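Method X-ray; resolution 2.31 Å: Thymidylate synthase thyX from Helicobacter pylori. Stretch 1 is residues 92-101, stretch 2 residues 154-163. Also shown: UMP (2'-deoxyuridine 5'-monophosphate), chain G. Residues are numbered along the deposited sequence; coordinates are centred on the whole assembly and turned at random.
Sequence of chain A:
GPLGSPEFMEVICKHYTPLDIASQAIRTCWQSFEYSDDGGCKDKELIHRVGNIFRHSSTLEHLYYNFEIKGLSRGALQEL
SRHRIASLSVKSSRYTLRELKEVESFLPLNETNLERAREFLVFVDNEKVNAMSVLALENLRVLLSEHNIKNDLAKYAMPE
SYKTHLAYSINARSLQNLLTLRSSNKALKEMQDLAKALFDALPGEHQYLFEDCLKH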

# COMPACT_ATOMS: atom_id res chain seq x y z
N SER A 92 -0.43 -16.24 17.48
CA SER A 92 -0.85 -15.22 18.44
C SER A 92 -0.56 -15.65 19.87
O SER A 92 -1.06 -16.67 20.35
CB SER A 92 -2.34 -14.94 18.27
OG SER A 92 -2.81 -14.05 19.25
N SER A 93 0.24 -14.86 20.57
CA SER A 93 0.50 -15.13 21.98
C SER A 93 -0.79 -15.02 22.82
O SER A 93 -0.93 -15.70 23.83
CB SER A 93 1.58 -14.20 22.53
OG SER A 93 1.08 -12.88 22.69
N ARG A 94 -1.71 -14.15 22.41
CA ARG A 94 -2.98 -14.01 23.12
C ARG A 94 -3.76 -15.33 23.15
O ARG A 94 -4.59 -15.55 24.04
CB ARG A 94 -3.86 -12.92 22.49
CG ARG A 94 -3.25 -11.52 22.47
CD ARG A 94 -4.23 -10.51 21.85
NE ARG A 94 -5.41 -10.31 22.70
CZ ARG A 94 -6.62 -9.99 22.24
NH1 ARG A 94 -6.82 -9.82 20.94
NH2 ARG A 94 -7.63 -9.83 23.08
N TYR A 95 -3.52 -16.22 22.20
CA TYR A 95 -4.30 -17.45 22.13
C TYR A 95 -3.50 -18.75 22.19
O TYR A 95 -4.09 -19.82 22.12
CB TYR A 95 -5.25 -17.42 20.92
CG TYR A 95 -6.39 -16.45 21.17
CD1 TYR A 95 -7.41 -16.77 22.08
CD2 TYR A 95 -6.44 -15.21 20.54
CE1 TYR A 95 -8.45 -15.89 22.34
CE2 TYR A 95 -7.48 -14.31 20.80
CZ TYR A 95 -8.48 -14.66 21.70
OH TYR A 95 -9.51 -13.79 21.96
N THR A 96 -2.19 -18.66 22.35
CA THR A 96 -1.37 -19.87 22.35
C THR A 96 -0.45 -20.00 23.57
O THR A 96 0.28 -20.99 23.68
CB THR A 96 -0.48 -19.93 21.11
OG1 THR A 96 0.40 -18.80 21.13
CG2 THR A 96 -1.30 -19.92 19.82
N LEU A 97 -0.45 -19.01 24.45
CA LEU A 97 0.49 -18.99 25.58
C LEU A 97 0.32 -20.17 26.54
O LEU A 97 1.26 -20.57 27.21
CB LEU A 97 0.42 -17.67 26.36
CG LEU A 97 1.48 -16.63 25.94
CD1 LEU A 97 1.48 -15.40 26.86
CD2 LEU A 97 2.87 -17.27 25.89
N ARG A 98 -0.89 -20.72 26.58
CA ARG A 98 -1.19 -21.88 27.43
C ARG A 98 -0.31 -23.11 27.11
O ARG A 98 -0.25 -24.07 27.88
CB ARG A 98 -2.67 -22.22 27.31
CG ARG A 98 -3.53 -21.74 28.47
CD ARG A 98 -3.98 -22.97 29.24
NE ARG A 98 -4.09 -24.12 28.33
CZ ARG A 98 -3.97 -25.40 28.69
NH1 ARG A 98 -3.74 -25.72 29.96
NH2 ARG A 98 -4.09 -26.36 27.77
N GLU A 99 0.37 -23.07 25.97
CA GLU A 99 1.38 -24.08 25.65
C GLU A 99 2.41 -24.26 26.77
O GLU A 99 3.04 -25.32 26.88
CB GLU A 99 2.10 -23.71 24.34
CG GLU A 99 3.02 -22.49 24.44
CD GLU A 99 3.47 -21.98 23.07
OE1 GLU A 99 3.18 -22.66 22.06
OE2 GLU A 99 4.12 -20.90 23.00
N LEU A 100 2.59 -23.23 27.60
CA LEU A 100 3.57 -23.26 28.71
C LEU A 100 3.02 -23.91 29.98
O LEU A 100 3.77 -24.33 30.85
CB LEU A 100 4.04 -21.84 29.06
CG LEU A 100 5.01 -21.11 28.13
CD1 LEU A 100 5.43 -19.77 28.74
CD2 LEU A 100 6.24 -21.96 27.84
N LYS A 101 1.70 -23.96 30.08
CA LYS A 101 1.02 -24.54 31.23
C LYS A 101 1.52 -25.97 31.45
O LYS A 101 1.59 -26.44 32.59
CB LYS A 101 -0.48 -24.56 30.97
CG LYS A 101 -1.31 -25.16 32.08
CD LYS A 101 -1.67 -24.12 33.11
CE LYS A 101 -2.72 -24.68 34.06
NZ LYS A 101 -3.86 -25.23 33.28
N ALA A 154 -0.73 -12.09 31.05
CA ALA A 154 0.56 -12.73 31.24
C ALA A 154 1.56 -12.31 30.15
O ALA A 154 2.74 -12.09 30.44
CB ALA A 154 0.41 -14.24 31.31
N LYS A 155 1.09 -12.15 28.92
CA LYS A 155 1.97 -11.77 27.81
C LYS A 155 2.85 -10.52 28.08
O LYS A 155 3.88 -10.35 27.45
CB LYS A 155 1.19 -11.61 26.49
CG LYS A 155 0.27 -10.40 26.45
CD LYS A 155 -0.65 -10.41 25.23
CE LYS A 155 -0.12 -9.51 24.10
NZ LYS A 155 1.11 -10.06 23.47
N TYR A 156 2.45 -9.68 29.04
CA TYR A 156 3.25 -8.53 29.48
C TYR A 156 4.59 -8.90 30.12
O TYR A 156 5.51 -8.09 30.15
CB TYR A 156 2.42 -7.63 30.42
CG TYR A 156 1.47 -6.81 29.60
CD1 TYR A 156 0.29 -7.38 29.10
CD2 TYR A 156 1.77 -5.49 29.25
CE1 TYR A 156 -0.58 -6.65 28.29
CE2 TYR A 156 0.90 -4.76 28.44
CZ TYR A 156 -0.27 -5.35 27.96
OH TYR A 156 -1.15 -4.64 27.15
N ALA A 157 4.71 -10.13 30.60
CA ALA A 157 5.96 -10.58 31.21
C ALA A 157 6.87 -11.31 30.23
O ALA A 157 7.95 -11.74 30.58
CB ALA A 157 5.66 -11.46 32.40
N MET A 158 6.43 -11.47 28.99
CA MET A 158 7.16 -12.28 28.04
C MET A 158 8.39 -11.55 27.48
O MET A 158 8.32 -10.37 27.13
CB MET A 158 6.21 -12.70 26.92
CG MET A 158 6.82 -13.43 25.76
SD MET A 158 5.51 -13.88 24.60
CE MET A 158 4.82 -12.27 24.24
N PRO A 159 9.54 -12.25 27.38
CA PRO A 159 10.73 -11.61 26.83
C PRO A 159 10.65 -11.55 25.30
O PRO A 159 9.97 -12.36 24.67
CB PRO A 159 11.85 -12.56 27.25
CG PRO A 159 11.21 -13.89 27.12
CD PRO A 159 9.78 -13.67 27.66
N GLU A 160 11.36 -10.60 24.70
CA GLU A 160 11.36 -10.46 23.24
C GLU A 160 12.02 -11.64 22.52
O GLU A 160 11.80 -11.83 21.34
CB GLU A 160 12.04 -9.16 22.82
CG GLU A 160 11.41 -7.94 23.45
CD GLU A 160 10.74 -7.06 22.42
OE1 GLU A 160 11.37 -6.80 21.37
OE2 GLU A 160 9.59 -6.63 22.67
N SER A 161 12.83 -12.42 23.23
CA SER A 161 13.45 -13.57 22.59
C SER A 161 12.47 -14.74 22.43
O SER A 161 12.83 -15.77 21.89
CB SER A 161 14.69 -14.02 23.36
OG SER A 161 14.37 -14.28 24.71
N TYR A 162 11.25 -14.57 22.89
CA TYR A 162 10.25 -15.62 22.77
C TYR A 162 9.99 -15.96 21.29
O TYR A 162 9.82 -15.07 20.46
CB TYR A 162 8.95 -15.20 23.43
CG TYR A 162 8.07 -16.38 23.74
CD1 TYR A 162 7.12 -16.82 22.84
CD2 TYR A 162 8.21 -17.06 24.95
CE1 TYR A 162 6.31 -17.92 23.14
CE2 TYR A 162 7.42 -18.15 25.25
CZ TYR A 162 6.48 -18.58 24.35
OH TYR A 162 5.69 -19.66 24.67
N LYS A 163 9.93 -17.25 20.99
CA LYS A 163 9.75 -17.68 19.61
C LYS A 163 8.35 -17.50 19.05
O LYS A 163 7.35 -17.72 19.72
CB LYS A 163 10.21 -19.13 19.41
CG LYS A 163 11.71 -19.27 19.23
CD LYS A 163 12.07 -20.72 19.14
CE LYS A 163 13.56 -20.91 19.08
NZ LYS A 163 13.85 -22.36 18.91
N1 UMP G . -2.15 -9.45 16.39
C2 UMP G . -2.76 -8.21 16.45
N3 UMP G . -3.82 -8.02 17.32
C4 UMP G . -4.26 -9.07 18.12
C5 UMP G . -3.64 -10.32 18.05
C6 UMP G . -2.58 -10.49 17.18
O2 UMP G . -2.36 -7.29 15.74
O4 UMP G . -5.19 -8.89 18.89
C1' UMP G . -1.01 -9.62 15.49
C2' UMP G . 0.17 -8.89 16.13
C3' UMP G . 1.33 -9.86 15.95
C4' UMP G . 0.66 -11.22 15.87
O3' UMP G . 1.97 -9.59 14.73
O4' UMP G . -0.65 -10.98 15.40
C5' UMP G . 0.58 -11.91 17.24
O5' UMP G . 0.22 -10.95 18.21
P UMP G . -0.08 -11.25 19.75
OP1 UMP G . 1.18 -11.84 20.31
OP2 UMP G . -1.28 -12.17 19.90
OP3 UMP G . -0.43 -9.98 20.45

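Two side-chain hydrogen bonds, with apolar packing between them, join the stretches and bury 353 Å² in all. At one end Lys155 NZ donates to Ser93 OG at 2.9 Å. Ser93 points toward stretch 2, and its p rotamer (chi1 73°) lets OG serve two partners. It accepts from the lysine and donates to UMP OP1, with 2.6 Å between Ser93 OG and OP1. A small hydroxyl suits this crowded site. Lys155 starts in p (chi1 70°), bends at chi3 (-99°) and ends in p. Its amine also makes a weak bond to the phosphate, Lys155 NZ to UMP OP3 at 3.4 Å, where its positive charge is apt. The aliphatic part of the lysine packs on Arg94, with Arg94 CG 4.0 Å from Lys155 CD.

Leu97 fills the middle. Its chi1 of -96° lies between wells. CD1 of Leu97 sits 3.8 Å from Lys155 CB, while CD2 of Leu97 lies 4.5 Å from Met158 SD and 4.1 Å from Tyr162 CZ.

At the other end Tyr162, in t (chi1 -161°), extends its hydroxyl to Glu99. Tyr162 OH donates to Glu99 OE2 at 2.6 Å, a short bond near the ring plane. Glu99 reaches it with chi1 p and chi2 t. Leu100 adds apolar cover, its CD1 4.3 Å from Tyr162 CE2.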